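Local coordinates for CELL division control protein 6 (Pyrobaculum aerophilum, PDB 1FNN) that is an AAA+ ATPase of the Cdc6 family that binds ADP and magnesium and is probably involved in regulating DNA replication, at residues A[200-205]-A[245-250]; A[205-208]-A[214-217]. All blocks are in the same frame, centred on the assembly; numbering follows the deposited sequence.

Contact 1. Residues A[200-205]-A[245-250]; sequences DILLDR and DILYRS. With ADP (adenosine-5'-diphosphate), chain D.
R205 NH2 is gripped by two atoms of the bound ADP: adenine N3 lies 2.9 Å from R205 NH2, and on the ribose O2' is also 2.9 Å from R205 NH2. The acceptors lie nearer to one another than the two N-H directions would ideally point, which bends both bonds; that to N3 has an N-H...N angle of 144°. O2' sits at the guanidinium edge and in its plane, while NH1 of the same group is occupied by the backbone oxygen of V9, an arrangement that restrains the group's rotation from both ends. The aliphatic part of R205 serves a different neighbour. Its CB is directed at helix 240-256 and comes to 4.4 Å from L247 CD2, and the bend at chi2 (-71°) then turns the chain off toward the nucleotide.

One turn earlier, I201 lies over a face of the adenine, with I201 CD1 3.6 Å from ADP C6 and I201 CG2 3.8 Å from ADP C2. Helix 195-209 thus illustrates how the helical lid of an AAA+ ATPase can present one surface to the nucleotide and another to its own hydrophobic core. On the core side, the side chains of L202 and L247 lie alongside one another, running opposite ways, their CD2 methyls 4.0 Å apart. L247 has CG anti to its backbone N (chi1 175°), and its CD2 also comes to 3.8 Å from the carbonyl oxygen of L202. Helix 217-227 supplies I223 against L202 and L220 against L247. Further along helix 240-256, S250 OG bonds to I246 O at 2.7 Å, reaching that oxygen from the face opposite to S250 N.

Contact 2. Residues A[205-208]-A[214-217]; sequences RAKA and SYSE. With ADP (adenosine-5'-diphosphate), chain D.
Y215 lays one face of its ring on the methyl group of A206, and following the tyrosine outward from its backbone explains how. Y215 CB points toward helix 195-209, and the first torsion sets CG between the backbone N and the carbonyl carbon (chi1 58°). A second torsion of 90° turns the ring across the CA-CB-CG plane, which allows its face to meet the helix. At the root of the ring, Y215 CG is 4.0 Å from A206 CB. Farther out the two sides of the ring remain over the same methyl, with Y215 CE1 3.6 Å from A206 CB and Y215 CE2 almost as near. Y215 CE2 also passes 3.8 Å from the backbone oxygen of A206. Y215 CZ makes the closest approach, 3.5 Å to A206 CB. The methyl stands practically over the ring centre, 11° off the ring normal, a clear CH-pi contact. Beyond the ring, the hydroxyl runs on to K207, whose extended chain lies nearly perpendicular to the tyrosine; Y215 OH lies 3.7 Å from K207 CG.

This loop joins two lid helices, 195-209 and 217-227, and folds back on the last turn of the first. L210 also touches Y215, and the next residue, S216, is the N-cap of helix 217-227, its OG bonded to I219 N. A serine in place of Y215 has no ring to lay over the A206 methyl, and a gap would probably open between the loop and the last turn of the helix. Since the pairing is a methyl against a pi face, with no hydrogen bond between the segments, its hold depends on close fit and dispersion, and the small alanine side chain is consistent with the ring coming so near the helix.

How the contacts relate
Contact 1 and contact 2 both start from helix 195-209 and share R205, and their centres are about 7 Å apart. They touch directly: L203 CD1 of the first lies 4.2 Å from Y215 CE1 of the second, and L247 CD2 lies 4.3 Å from A206 N. The helix meets helix 240-256 and the loop before helix 217-227, both within the lid, and on another part of its surface ADP, which also binds P-loop residues such as K57 and T58. Contact 1 sits beside the nucleotide, with the R205 side chain about 6 Å from that of V59 and about 12 Å from the magnesium ion. Contact 2 reaches the ligand through R205 alone, while its tyrosine packs farther along the helix.

Contact 1. Residues A[200-205]-A[245-250]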
ATOM      1  N   ASP A 200       2.437  -2.998  12.439  1.00 36.92           N
ATOM      2  CA  ASP A 200       3.906  -2.928  12.714  1.00 40.97           C
ATOM      3  C   ASP A 200       4.562  -1.820  11.883  1.00 37.92           C
ATOM      4  O   ASP A 200       5.487  -1.150  12.311  1.00 39.76           O
ATOM      5  CB  ASP A 200       4.553  -4.260  12.442  1.00 41.78           C
ATOM      6  CG  ASP A 200       4.097  -5.408  13.330  1.00 42.75           C
ATOM      7  OD1 ASP A 200       3.747  -5.180  14.499  1.00 46.37           O
ATOM      8  OD2 ASP A 200       4.106  -6.537  12.818  1.00 38.00           O
ATOM      9  N   ILE A 201       4.180  -1.689  10.622  1.00 37.02           N
ATOM     10  CA  ILE A 201       4.662  -0.612   9.769  1.00 37.21           C
ATOM     11  C   ILE A 201       4.351   0.746  10.379  1.00 39.65           C
ATOM     12  O   ILE A 201       5.204   1.650  10.469  1.00 31.54           O
ATOM     13  CB  ILE A 201       4.055  -0.728   8.385  1.00 31.51           C
ATOM     14  CG1 ILE A 201       4.571  -2.045   7.768  1.00 38.43           C
ATOM     15  CG2 ILE A 201       4.364   0.491   7.497  1.00 32.64           C
ATOM     16  CD1 ILE A 201       3.917  -2.373   6.426  1.00 41.84           C
ATOM     17  N   LEU A 202       3.068   0.953  10.741  1.00 32.83           N
ATOM     18  CA  LEU A 202       2.691   2.227  11.337  1.00 32.30           C
ATOM     19  C   LEU A 202       3.382   2.504  12.657  1.00 31.16           C
ATOM     20  O   LEU A 202       3.726   3.664  12.932  1.00 37.02           O
ATOM     21  CB  LEU A 202       1.171   2.319  11.562  1.00 34.44           C
ATOM     22  CG  LEU A 202       0.282   2.266  10.330  1.00 37.88           C
ATOM     23  CD1 LEU A 202      -1.200   2.439  10.712  1.00 32.02           C
ATOM     24  CD2 LEU A 202       0.617   3.404   9.380  1.00 31.53           C
ATOM     25  N   LEU A 203       3.648   1.504  13.493  1.00 31.82           N
ATOM     26  CA  LEU A 203       4.305   1.804  14.758  1.00 34.29           C
ATOM     27  C   LEU A 203       5.723   2.351  14.479  1.00 37.01           C
ATOM     28  O   LEU A 203       6.241   3.227  15.192  1.00 34.81           O
ATOM     29  CB  LEU A 203       4.336   0.511  15.582  1.00 38.26           C
ATOM     30  CG  LEU A 203       4.953   0.652  16.968  1.00 45.05           C
ATOM     31  CD1 LEU A 203       4.255   1.747  17.773  1.00 44.64           C
ATOM     32  CD2 LEU A 203       4.952  -0.672  17.723  1.00 43.24           C
ATOM     33  N   ASP A 204       6.406   1.731  13.510  1.00 37.27           N
ATOM     34  CA  ASP A 204       7.728   2.241  13.094  1.00 39.13           C
ATOM     35  C   ASP A 204       7.634   3.691  12.681  1.00 36.87           C
ATOM     36  O   ASP A 204       8.471   4.540  13.090  1.00 39.25           O
ATOM     37  CB  ASP A 204       8.289   1.338  11.975  1.00 39.65           C
ATOM     38  CG  ASP A 204       9.053   0.145  12.460  1.00 49.27           C
ATOM     39  OD1 ASP A 204       9.547  -0.667  11.647  1.00 49.50           O
ATOM     40  OD2 ASP A 204       9.202  -0.049  13.688  1.00 47.30           O
ATOM     41  N   ARG A 205       6.711   4.059  11.762  1.00 31.45           N
ATOM     42  CA  ARG A 205       6.538   5.429  11.358  1.00 32.30           C
ATOM     43  C   ARG A 205       6.223   6.351  12.531  1.00 39.66           C
ATOM     44  O   ARG A 205       6.731   7.509  12.598  1.00 36.23           O
ATOM     45  CB  ARG A 205       5.456   5.630  10.270  1.00 32.58           C
ATOM     46  CG  ARG A 205       5.707   4.757   9.016  1.00 36.68           C
ATOM     47  CD  ARG A 205       6.941   5.329   8.241  1.00 35.05           C
ATOM     48  NE  ARG A 205       7.281   4.330   7.198  1.00 34.12           N
ATOM     49  CZ  ARG A 205       7.336   4.651   5.919  1.00 30.74           C
ATOM     50  NH1 ARG A 205       7.094   5.880   5.492  1.00 33.10           N
ATOM     51  NH2 ARG A 205       7.646   3.693   5.055  1.00 32.12           N
ATOM     52  N   ASP A 245      -0.631   7.312   4.952  1.00 30.17           N
ATOM     53  CA  ASP A 245      -1.277   8.563   4.599  1.00 33.25           C
ATOM     54  C   ASP A 245      -2.358   8.893   5.649  1.00 35.06           C
ATOM     55  O   ASP A 245      -2.416  10.016   6.141  1.00 32.26           O
ATOM     56  CB  ASP A 245      -1.863   8.373   3.202  1.00 38.60           C
ATOM     57  CG  ASP A 245      -2.562   9.507   2.516  1.00 44.24           C
ATOM     58  OD1 ASP A 245      -2.496  10.667   2.920  1.00 46.26           O
ATOM     59  OD2 ASP A 245      -3.249   9.322   1.493  1.00 51.30           O
ATOM     60  N   ILE A 246      -3.111   7.864   6.104  1.00 33.10           N
ATOM     61  CA  ILE A 246      -4.127   8.148   7.123  1.00 33.57           C
ATOM     62  C   ILE A 246      -3.493   8.528   8.437  1.00 31.89           C
ATOM     63  O   ILE A 246      -4.012   9.427   9.116  1.00 33.15           O
ATOM     64  CB  ILE A 246      -5.101   6.926   7.284  1.00 31.93           C
ATOM     65  CG1 ILE A 246      -5.993   6.866   6.029  1.00 32.31           C
ATOM     66  CG2 ILE A 246      -5.876   7.100   8.588  1.00 32.30           C
ATOM     67  CD1 ILE A 246      -6.695   5.479   5.909  1.00 37.94           C
ATOM     68  N   LEU A 247      -2.436   7.839   8.884  1.00 34.11           N
ATOM     69  CA  LEU A 247      -1.756   8.198  10.115  1.00 37.95           C
ATOM     70  C   LEU A 247      -1.274   9.660  10.105  1.00 37.80           C
ATOM     71  O   LEU A 247      -1.522  10.457  11.032  1.00 31.85           O
ATOM     72  CB  LEU A 247      -0.563   7.272  10.392  1.00 38.05           C
ATOM     73  CG  LEU A 247       0.342   7.562  11.581  1.00 42.78           C
ATOM     74  CD1 LEU A 247      -0.448   7.668  12.905  1.00 41.32           C
ATOM     75  CD2 LEU A 247       1.402   6.479  11.789  1.00 33.98           C
ATOM     76  N   TYR A 248      -0.650  10.027   8.989  1.00 35.88           N
ATOM     77  CA  TYR A 248      -0.076  11.390   8.898  1.00 36.18           C
ATOM     78  C   TYR A 248      -1.167  12.454   8.872  1.00 36.33           C
ATOM     79  O   TYR A 248      -1.139  13.477   9.568  1.00 33.79           O
ATOM     80  CB  TYR A 248       0.751  11.461   7.603  1.00 38.04           C
ATOM     81  CG  TYR A 248       1.411  12.803   7.343  1.00 37.60           C
ATOM     82  CD1 TYR A 248       2.225  13.381   8.310  1.00 37.42           C
ATOM     83  CD2 TYR A 248       1.217  13.474   6.145  1.00 37.21           C
ATOM     84  CE1 TYR A 248       2.841  14.605   8.101  1.00 36.75           C
ATOM     85  CE2 TYR A 248       1.831  14.704   5.924  1.00 39.64           C
ATOM     86  CZ  TYR A 248       2.634  15.251   6.906  1.00 39.66           C
ATOM     87  OH  TYR A 248       3.243  16.480   6.679  1.00 41.55           O
ATOM     88  N   ARG A 249      -2.207  12.275   8.052  1.00 36.94           N
ATOM     89  CA  ARG A 249      -3.373  13.141   8.056  1.00 35.35           C
ATOM     90  C   ARG A 249      -4.056  13.235   9.427  1.00 35.09           C
ATOM     91  O   ARG A 249      -4.439  14.353   9.808  1.00 39.45           O
ATOM     92  CB  ARG A 249      -4.475  12.668   7.077  1.00 37.23           C
ATOM     93  CG  ARG A 249      -4.143  13.067   5.642  1.00 38.12           C
ATOM     94  CD  ARG A 249      -4.905  12.226   4.652  1.00 38.80           C
ATOM     95  NE  ARG A 249      -4.616  12.364   3.242  1.00 37.63           N
ATOM     96  CZ  ARG A 249      -5.055  13.313   2.446  1.00 36.66           C
ATOM     97  NH1 ARG A 249      -4.705  13.303   1.179  1.00 38.03           N
ATOM     98  NH2 ARG A 249      -5.849  14.277   2.908  1.00 42.11           N
ATOM     99  N   SER A 250      -4.018  12.186  10.221  1.00 34.76           N
ATOM    100  CA  SER A 250      -4.671  12.186  11.523  1.00 39.85           C
ATOM    101  C   SER A 250      -3.796  12.964  12.494  1.00 39.63           C
ATOM    102  O   SER A 250      -4.322  13.608  13.397  1.00 37.28           O
ATOM    103  CB  SER A 250      -4.922  10.772  12.062  1.00 38.70           C
ATOM    104  OG  SER A 250      -5.766  10.052  11.128  1.00 40.92           O
TER
HETATM  105  PB  ADP D 398       4.362  -0.301  -3.976  1.00 37.26           P
HETATM  106  O1B ADP D 398       5.387  -0.040  -5.071  1.00 34.66           O
HETATM  107  O2B ADP D 398       4.173  -1.680  -3.685  1.00 39.89           O
HETATM  108  O3B ADP D 398       3.166   0.308  -4.549  1.00 37.48           O
HETATM  109  PA  ADP D 398       5.596   1.142  -1.863  1.00 36.67           P
HETATM  110  O1A ADP D 398       6.937   0.541  -1.979  1.00 37.96           O
HETATM  111  O2A ADP D 398       5.571   2.508  -2.400  1.00 36.56           O
HETATM  112  O3A ADP D 398       4.548   0.254  -2.545  1.00 37.58           O
HETATM  113  O5' ADP D 398       5.129   1.270  -0.298  1.00 36.16           O
HETATM  114  C5' ADP D 398       4.034   2.137  -0.059  1.00 34.33           C
HETATM  115  C4' ADP D 398       4.388   2.936   1.212  1.00 34.39           C
HETATM  116  O4' ADP D 398       4.524   2.024   2.278  1.00 34.50           O
HETATM  117  C3' ADP D 398       5.715   3.682   1.145  1.00 34.84           C
HETATM  118  O3' ADP D 398       5.609   4.841   1.955  1.00 35.06           O
HETATM  119  C2' ADP D 398       6.628   2.630   1.678  1.00 37.05           C
HETATM  120  O2' ADP D 398       7.837   3.175   2.208  1.00 35.23           O
HETATM  121  C1' ADP D 398       5.786   2.066   2.830  1.00 36.11           C
HETATM  122  N9  ADP D 398       6.161   0.718   3.016  1.00 33.44           N
HETATM  123  C8  ADP D 398       5.733  -0.345   2.266  1.00 35.88           C
HETATM  124  N7  ADP D 398       6.000  -1.512   2.773  1.00 32.40           N
HETATM  125  C5  ADP D 398       6.655  -1.186   3.950  1.00 29.59           C
HETATM  126  C6  ADP D 398       7.228  -1.985   4.952  1.00 32.67           C
HETATM  127  N6  ADP D 398       7.219  -3.306   4.867  1.00 35.34           N
HETATM  128  N1  ADP D 398       7.826  -1.378   5.979  1.00 34.91           N
HETATM  129  C2  ADP D 398       7.856  -0.059   6.015  1.00 31.05           C
HETATM  130  N3  ADP D 398       7.359   0.816   5.142  1.00 35.76           N
HETATM  131  C4  ADP D 398       6.760   0.162   4.110  1.00 31.49           C

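Contact 2. Residues A[205-208]-A[214-217]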
ATOM      1  N   ARG A 205       6.711   4.059  11.762  1.00 31.45           N
ATOM      2  CA  ARG A 205       6.538   5.429  11.358  1.00 32.30           C
ATOM      3  C   ARG A 205       6.223   6.351  12.531  1.00 39.66           C
ATOM      4  O   ARG A 205       6.731   7.509  12.598  1.00 36.23           O
ATOM      5  CB  ARG A 205       5.456   5.630  10.270  1.00 32.58           C
ATOM      6  CG  ARG A 205       5.707   4.757   9.016  1.00 36.68           C
ATOM      7  CD  ARG A 205       6.941   5.329   8.241  1.00 35.05           C
ATOM      8  NE  ARG A 205       7.281   4.330   7.198  1.00 34.12           N
ATOM      9  CZ  ARG A 205       7.336   4.651   5.919  1.00 30.74           C
ATOM     10  NH1 ARG A 205       7.094   5.880   5.492  1.00 33.10           N
ATOM     11  NH2 ARG A 205       7.646   3.693   5.055  1.00 32.12           N
ATOM     12  N   ALA A 206       5.329   5.904  13.432  1.00 39.04           N
ATOM     13  CA  ALA A 206       4.990   6.761  14.570  1.00 39.44           C
ATOM     14  C   ALA A 206       6.234   7.005  15.432  1.00 38.34           C
ATOM     15  O   ALA A 206       6.490   8.113  15.914  1.00 38.83           O
ATOM     16  CB  ALA A 206       3.877   6.157  15.451  1.00 34.27           C
ATOM     17  N   LYS A 207       6.976   5.967  15.747  1.00 39.87           N
ATOM     18  CA  LYS A 207       8.158   6.137  16.598  1.00 42.92           C
ATOM     19  C   LYS A 207       9.180   7.086  15.970  1.00 41.91           C
ATOM     20  O   LYS A 207       9.693   7.947  16.671  1.00 42.33           O
ATOM     21  CB  LYS A 207       8.839   4.786  16.828  1.00 44.42           C
ATOM     22  CG  LYS A 207       8.186   4.005  17.972  1.00 48.94           C
ATOM     23  CD  LYS A 207       8.762   2.584  17.936  1.00 47.74           C
ATOM     24  CE  LYS A 207       8.021   1.709  18.936  1.00 53.24           C
ATOM     25  NZ  LYS A 207       8.570   0.327  18.941  1.00 52.80           N
ATOM     26  N   ALA A 208       9.339   7.043  14.660  1.00 40.55           N
ATOM     27  CA  ALA A 208      10.290   7.896  13.955  1.00 42.67           C
ATOM     28  C   ALA A 208       9.785   9.288  13.686  1.00 44.18           C
ATOM     29  O   ALA A 208      10.583  10.225  13.569  1.00 38.98           O
ATOM     30  CB  ALA A 208      10.639   7.239  12.607  1.00 39.36           C
ATOM     31  N   SER A 214       2.067  10.965  21.756  1.00 45.91           N
ATOM     32  CA  SER A 214       1.020  11.611  21.002  1.00 44.28           C
ATOM     33  C   SER A 214       0.087  10.609  20.305  1.00 40.14           C
ATOM     34  O   SER A 214      -0.785  11.037  19.554  1.00 43.11           O
ATOM     35  CB  SER A 214       1.642  12.613  20.015  1.00 43.48           C
ATOM     36  OG  SER A 214       2.420  11.920  19.040  1.00 43.70           O
ATOM     37  N   TYR A 215       0.387   9.326  20.364  1.00 40.24           N
ATOM     38  CA  TYR A 215      -0.367   8.333  19.621  1.00 43.02           C
ATOM     39  C   TYR A 215      -0.464   7.137  20.535  1.00 42.04           C
ATOM     40  O   TYR A 215       0.458   6.865  21.309  1.00 45.04           O
ATOM     41  CB  TYR A 215       0.225   7.968  18.229  1.00 42.11           C
ATOM     42  CG  TYR A 215       1.638   7.470  18.477  1.00 42.74           C
ATOM     43  CD1 TYR A 215       1.870   6.128  18.703  1.00 40.16           C
ATOM     44  CD2 TYR A 215       2.695   8.389  18.487  1.00 41.85           C
ATOM     45  CE1 TYR A 215       3.145   5.676  18.940  1.00 43.18           C
ATOM     46  CE2 TYR A 215       3.984   7.923  18.725  1.00 43.28           C
ATOM     47  CZ  TYR A 215       4.191   6.588  18.946  1.00 42.80           C
ATOM     48  OH  TYR A 215       5.456   6.115  19.180  1.00 46.03           O
ATOM     49  N   SER A 216      -1.562   6.375  20.477  1.00 42.55           N
ATOM     50  CA  SER A 216      -1.585   5.172  21.327  1.00 41.35           C
ATOM     51  C   SER A 216      -1.603   3.950  20.438  1.00 38.98           C
ATOM     52  O   SER A 216      -1.864   4.052  19.245  1.00 40.87           O
ATOM     53  CB  SER A 216      -2.864   5.160  22.194  1.00 50.14           C
ATOM     54  OG  SER A 216      -3.962   5.205  21.261  1.00 42.41           O
ATOM     55  N   GLU A 217      -1.367   2.794  21.014  1.00 35.74           N
ATOM     56  CA  GLU A 217      -1.421   1.550  20.252  1.00 41.69           C
ATOM     57  C   GLU A 217      -2.838   1.368  19.664  1.00 42.60           C
ATOM     58  O   GLU A 217      -3.011   0.951  18.525  1.00 38.87           O
ATOM     59  CB  GLU A 217      -1.149   0.429  21.240  1.00 47.68           C
ATOM     60  CG  GLU A 217      -1.347  -0.978  20.700  1.00 66.55           C
ATOM     61  CD  GLU A 217      -0.837  -2.011  21.691  1.00 74.01           C
ATOM     62  OE1 GLU A 217      -1.621  -2.469  22.544  1.00 75.88           O
ATOM     63  OE2 GLU A 217       0.356  -2.357  21.606  1.00 83.12           O
TER
HETATM   64  PB  ADP D 398       4.362  -0.301  -3.976  1.00 37.26           P
HETATM   65  O1B ADP D 398       5.387  -0.040  -5.071  1.00 34.66           O
HETATM   66  O2B ADP D 398       4.173  -1.680  -3.685  1.00 39.89           O
HETATM   67  O3B ADP D 398       3.166   0.308  -4.549  1.00 37.48           O
HETATM   68  PA  ADP D 398       5.596   1.142  -1.863  1.00 36.67           P
HETATM   69  O1A ADP D 398       6.937   0.541  -1.979  1.00 37.96           O
HETATM   70  O2A ADP D 398       5.571   2.508  -2.400  1.00 36.56           O
HETATM   71  O3A ADP D 398       4.548   0.254  -2.545  1.00 37.58           O
HETATM   72  O5' ADP D 398       5.129   1.270  -0.298  1.00 36.16           O
HETATM   73  C5' ADP D 398       4.034   2.137  -0.059  1.00 34.33           C
HETATM   74  C4' ADP D 398       4.388   2.936   1.212  1.00 34.39           C
HETATM   75  O4' ADP D 398       4.524   2.024   2.278  1.00 34.50           O
HETATM   76  C3' ADP D 398       5.715   3.682   1.145  1.00 34.84           C
HETATM   77  O3' ADP D 398       5.609   4.841   1.955  1.00 35.06           O
HETATM   78  C2' ADP D 398       6.628   2.630   1.678  1.00 37.05           C
HETATM   79  O2' ADP D 398       7.837   3.175   2.208  1.00 35.23           O
HETATM   80  C1' ADP D 398       5.786   2.066   2.830  1.00 36.11           C
HETATM   81  N9  ADP D 398       6.161   0.718   3.016  1.00 33.44           N
HETATM   82  C8  ADP D 398       5.733  -0.345   2.266  1.00 35.88           C
HETATM   83  N7  ADP D 398       6.000  -1.512   2.773  1.00 32.40           N
HETATM   84  C5  ADP D 398       6.655  -1.186   3.950  1.00 29.59           C
HETATM   85  C6  ADP D 398       7.228  -1.985   4.952  1.00 32.67           C
HETATM   86  N6  ADP D 398       7.219  -3.306   4.867  1.00 35.34           N
HETATM   87  N1  ADP D 398       7.826  -1.378   5.979  1.00 34.91           N
HETATM   88  C2  ADP D 398       7.856  -0.059   6.015  1.00 31.05           C
HETATM   89  N3  ADP D 398       7.359   0.816   5.142  1.00 35.76           N
HETATM   90  C4  ADP D 398       6.760   0.162   4.110  1.00 31.49           C